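Local coordinates for protein CT009 (PDB 4GQM) that is of unknown function but carries a helix-turn-helix domain, so it probably binds DNA, and is caught here in a sub-domain-swapped form, at residues 11-22 against 45-53. Sequence-based numbering, arbitrary orientation.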
loop_
_atom_site.group_PDB
_atom_site.type_symbol
_atom_site.label_atom_id
_atom_site.label_comp_id
_atom_site.label_asym_id
_atom_site.label_seq_id
_atom_site.Cartn_x
_atom_site.Cartn_y
_atom_site.Cartn_z
ATOM N N LEU A 11 -6.220 6.243 -16.585
ATOM C CA LEU A 11 -5.159 6.544 -15.611
ATOM C C LEU A 11 -4.306 7.699 -16.081
ATOM O O LEU A 11 -3.892 8.532 -15.271
ATOM C CB LEU A 11 -4.286 5.304 -15.381
ATOM C CG LEU A 11 -4.939 4.237 -14.527
ATOM C CD1 LEU A 11 -4.115 2.966 -14.582
ATOM C CD2 LEU A 11 -5.097 4.684 -13.069
ATOM N N LEU A 12 -4.014 7.781 -17.377
ATOM C CA LEU A 12 -3.230 8.918 -17.889
ATOM C C LEU A 12 -3.993 10.234 -17.675
ATOM O O LEU A 12 -3.428 11.235 -17.239
ATOM C CB LEU A 12 -2.915 8.729 -19.383
ATOM C CG LEU A 12 -1.834 7.723 -19.760
ATOM C CD1 LEU A 12 -1.794 7.541 -21.275
ATOM C CD2 LEU A 12 -0.514 8.208 -19.253
ATOM N N HIS A 13 -5.288 10.229 -17.977
ATOM C CA HIS A 13 -6.099 11.413 -17.825
ATOM C C HIS A 13 -6.180 11.845 -16.356
ATOM O O HIS A 13 -6.013 13.012 -16.018
ATOM C CB HIS A 13 -7.491 11.138 -18.398
ATOM C CG HIS A 13 -8.422 12.294 -18.250
ATOM N ND1 HIS A 13 -9.308 12.400 -17.212
ATOM C CD2 HIS A 13 -8.595 13.403 -19.004
ATOM C CE1 HIS A 13 -10.005 13.519 -17.331
ATOM N NE2 HIS A 13 -9.572 14.152 -18.400
ATOM N N LEU A 14 -6.411 10.868 -15.484
ATOM C CA LEU A 14 -6.498 11.125 -14.077
ATOM C C LEU A 14 -5.183 11.725 -13.566
ATOM O O LEU A 14 -5.165 12.685 -12.786
ATOM C CB LEU A 14 -6.829 9.803 -13.377
ATOM C CG LEU A 14 -6.963 9.830 -11.885
ATOM C CD1 LEU A 14 -8.000 10.858 -11.464
ATOM C CD2 LEU A 14 -7.347 8.452 -11.451
ATOM N N GLY A 15 -4.072 11.145 -14.012
ATOM C CA GLY A 15 -2.764 11.653 -13.583
ATOM C C GLY A 15 -2.566 13.098 -13.990
ATOM O O GLY A 15 -1.990 13.889 -13.249
ATOM N N GLU A 16 -3.052 13.442 -15.180
ATOM C CA GLU A 16 -2.964 14.806 -15.659
ATOM C C GLU A 16 -3.873 15.759 -14.895
ATOM O O GLU A 16 -3.527 16.912 -14.728
ATOM C CB GLU A 16 -3.284 14.818 -17.150
ATOM C CG GLU A 16 -2.122 14.315 -18.003
ATOM C CD GLU A 16 -0.871 15.180 -17.850
ATOM O OE1 GLU A 16 -1.022 16.421 -17.852
ATOM O OE2 GLU A 16 0.246 14.620 -17.734
ATOM N N VAL A 17 -5.007 15.272 -14.409
ATOM C CA VAL A 17 -5.868 16.108 -13.548
ATOM C C VAL A 17 -5.074 16.489 -12.279
ATOM O O VAL A 17 -5.023 17.644 -11.863
ATOM C CB VAL A 17 -7.177 15.399 -13.163
ATOM C CG1 VAL A 17 -7.919 16.199 -12.101
ATOM C CG2 VAL A 17 -8.073 15.214 -14.381
ATOM N N PHE A 18 -4.458 15.490 -11.639
ATOM C CA PHE A 18 -3.644 15.744 -10.450
ATOM C C PHE A 18 -2.504 16.707 -10.761
ATOM O O PHE A 18 -2.312 17.698 -10.061
ATOM C CB PHE A 18 -3.098 14.433 -9.865
ATOM C CG PHE A 18 -4.103 13.637 -9.108
ATOM C CD1 PHE A 18 -4.455 14.002 -7.824
ATOM C CD2 PHE A 18 -4.615 12.463 -9.596
ATOM C CE1 PHE A 18 -5.337 13.237 -7.106
ATOM C CE2 PHE A 18 -5.526 11.696 -8.838
ATOM C CZ PHE A 18 -5.887 12.101 -7.624
ATOM N N ARG A 19 -1.755 16.426 -11.816
ATOM C CA ARG A 19 -0.602 17.253 -12.143
ATOM C C ARG A 19 -1.033 18.689 -12.427
ATOM O O ARG A 19 -0.403 19.645 -11.963
ATOM C CB ARG A 19 0.147 16.682 -13.335
ATOM C CG ARG A 19 1.403 17.445 -13.743
ATOM C CD ARG A 19 1.863 16.919 -15.162
ATOM N NE ARG A 19 2.744 15.765 -15.154
ATOM C CZ ARG A 19 2.426 14.476 -15.360
ATOM N NH1 ARG A 19 1.176 14.039 -15.577
ATOM N NH2 ARG A 19 3.419 13.594 -15.342
ATOM N N SER A 20 -2.105 18.886 -13.187
ATOM C CA SER A 20 -2.594 20.220 -13.515
ATOM C C SER A 20 -2.932 21.005 -12.270
ATOM O O SER A 20 -2.602 22.194 -12.146
ATOM C CB SER A 20 -3.840 20.126 -14.382
ATOM O OG SER A 20 -3.511 19.646 -15.667
ATOM N N GLN A 21 -3.624 20.363 -11.338
ATOM C CA GLN A 21 -4.024 21.035 -10.110
ATOM C C GLN A 21 -2.830 21.368 -9.224
ATOM O O GLN A 21 -2.754 22.447 -8.635
ATOM C CB GLN A 21 -5.070 20.210 -9.354
ATOM C CG GLN A 21 -6.410 20.123 -10.076
ATOM C CD GLN A 21 -7.022 21.480 -10.258
ATOM O OE1 GLN A 21 -7.284 22.160 -9.273
ATOM N NE2 GLN A 21 -7.253 21.891 -11.511
ATOM N N ARG A 22 -1.877 20.451 -9.149
ATOM C CA ARG A 22 -0.641 20.721 -8.430
ATOM C C ARG A 22 0.127 21.902 -9.024
ATOM O O ARG A 22 0.612 22.786 -8.308
ATOM C CB ARG A 22 0.242 19.453 -8.415
ATOM C CG ARG A 22 1.552 19.668 -7.693
ATOM C CD ARG A 22 2.445 18.468 -7.672
ATOM N NE ARG A 22 2.739 17.896 -8.979
ATOM C CZ ARG A 22 3.693 18.324 -9.795
ATOM N NH1 ARG A 22 4.430 19.400 -9.500
ATOM N NH2 ARG A 22 3.907 17.668 -10.928
ATOM N N ALA A 45 3.731 7.857 -9.524
ATOM C CA ALA A 45 2.994 6.824 -10.238
ATOM C C ALA A 45 1.561 7.279 -10.544
ATOM O O ALA A 45 1.020 6.948 -11.605
ATOM C CB ALA A 45 2.993 5.528 -9.419
ATOM N N ILE A 46 0.946 7.993 -9.613
ATOM C CA ILE A 46 -0.372 8.568 -9.855
ATOM C C ILE A 46 -0.302 9.537 -11.035
ATOM O O ILE A 46 -1.105 9.453 -11.974
ATOM C CB ILE A 46 -0.904 9.280 -8.608
ATOM C CG1 ILE A 46 -1.255 8.263 -7.528
ATOM C CG2 ILE A 46 -2.130 10.152 -8.962
ATOM C CD1 ILE A 46 -1.508 8.883 -6.187
ATOM N N GLU A 47 0.640 10.474 -11.011
ATOM C CA GLU A 47 0.679 11.476 -12.086
ATOM C C GLU A 47 1.018 10.855 -13.426
ATOM O O GLU A 47 0.542 11.336 -14.460
ATOM C CB GLU A 47 1.598 12.635 -11.731
ATOM C CG GLU A 47 1.052 13.488 -10.613
ATOM C CD GLU A 47 1.717 14.830 -10.463
ATOM O OE1 GLU A 47 2.709 15.105 -11.173
ATOM O OE2 GLU A 47 1.207 15.641 -9.648
ATOM N N ALA A 48 1.810 9.788 -13.437
ATOM C CA ALA A 48 2.175 9.102 -14.671
ATOM C C ALA A 48 1.100 8.150 -15.142
ATOM O O ALA A 48 1.186 7.618 -16.241
ATOM C CB ALA A 48 3.452 8.320 -14.454
ATOM N N GLY A 49 0.128 7.866 -14.300
ATOM C CA GLY A 49 -0.919 6.903 -14.636
ATOM C C GLY A 49 -0.391 5.504 -14.817
ATOM O O GLY A 49 -0.826 4.761 -15.694
ATOM N N HIS A 50 0.541 5.093 -13.937
ATOM C CA HIS A 50 1.227 3.819 -14.102
ATOM C C HIS A 50 0.627 2.742 -13.201
ATOM O O HIS A 50 0.921 2.673 -11.995
ATOM C CB HIS A 50 2.719 4.003 -13.876
ATOM C CG HIS A 50 3.518 2.864 -14.396
ATOM N ND1 HIS A 50 3.434 1.591 -13.874
ATOM C CD2 HIS A 50 4.377 2.797 -15.431
ATOM C CE1 HIS A 50 4.221 0.787 -14.562
ATOM N NE2 HIS A 50 4.802 1.495 -15.516
ATOM N N LEU A 51 -0.208 1.886 -13.760
ATOM C CA LEU A 51 -0.924 0.877 -12.985
ATOM C C LEU A 51 0.021 -0.065 -12.257
ATOM O O LEU A 51 -0.185 -0.374 -11.077
ATOM C CB LEU A 51 -1.868 0.055 -13.865
ATOM C CG LEU A 51 -2.762 -0.917 -13.131
ATOM C CD1 LEU A 51 -3.678 -0.252 -12.141
ATOM C CD2 LEU A 51 -3.580 -1.789 -14.117
ATOM N N GLY A 52 1.017 -0.580 -12.949
ATOM C CA GLY A 52 1.944 -1.512 -12.331
ATOM C C GLY A 52 2.624 -0.917 -11.128
ATOM O O GLY A 52 2.777 -1.600 -10.093
ATOM N N LYS A 53 3.091 0.315 -11.209
ATOM C CA LYS A 53 3.749 0.914 -10.062
ATOM C C LYS A 53 2.799 1.111 -8.907
ATOM O O LYS A 53 3.239 1.156 -7.753
ATOM C CB LYS A 53 4.431 2.240 -10.449
ATOM C CG LYS A 53 5.650 2.059 -11.288
ATOM C CD LYS A 53 6.188 3.392 -11.819
ATOM C CE LYS A 53 7.294 3.112 -12.832
ATOM N NZ LYS A 53 7.916 4.302 -13.391
HETATM O O HOH W 1 -3.433 7.896 -12.394
HETATM O O HOH W 2 -0.638 11.011 -16.908
#
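Within the helix-turn-helix domain, the C-terminal end of helix 40-48 docks on helix 2-24, with Glu47 as a knob in a hole made by Gly15, Phe18, Arg19 and Arg22. Extended beyond CG, the Glu47 side chain reaches the guanidinium of Arg22, which grips its carboxylate side-on. Arg22 NE donates to Glu47 OE2 (2.8 Å) along a nearly straight bond of 173°, and Arg22 NH2 to Glu47 OE1 (2.8 Å). Both oxygens use their syn lone pairs, and the guanidinium and carboxylate planes are nearly coplanar, 20° apart. A bend at chi3 (54°) turns the Arg22 guanidinium edge to the acid. Glu47 OE2 is also hydrogen-bonded to Tyr67 OH of the second subunit. Arg19 NH1 donates a bent hydrogen bond to Glu47 O (3.0 Å), from above the carbonyl plane. Gly15 CA lies 3.4 Å from Glu47 O, a CA-H...O contact. Gly49, in a Schellman motif, ends the helix beside Leu11. One water bridges Leu11 O and Ile46 O; another joins Leu12 O to Glu47 O. Ile46 CG2 packs obliquely on Phe18 CD2 (3.5 Å), and Tyr67 of the second subunit stacks on that ring. The two-pronged salt bridge probably keeps the buried Glu47 ionised, and its bond to Tyr67 ties this helix pair to the swapped partner.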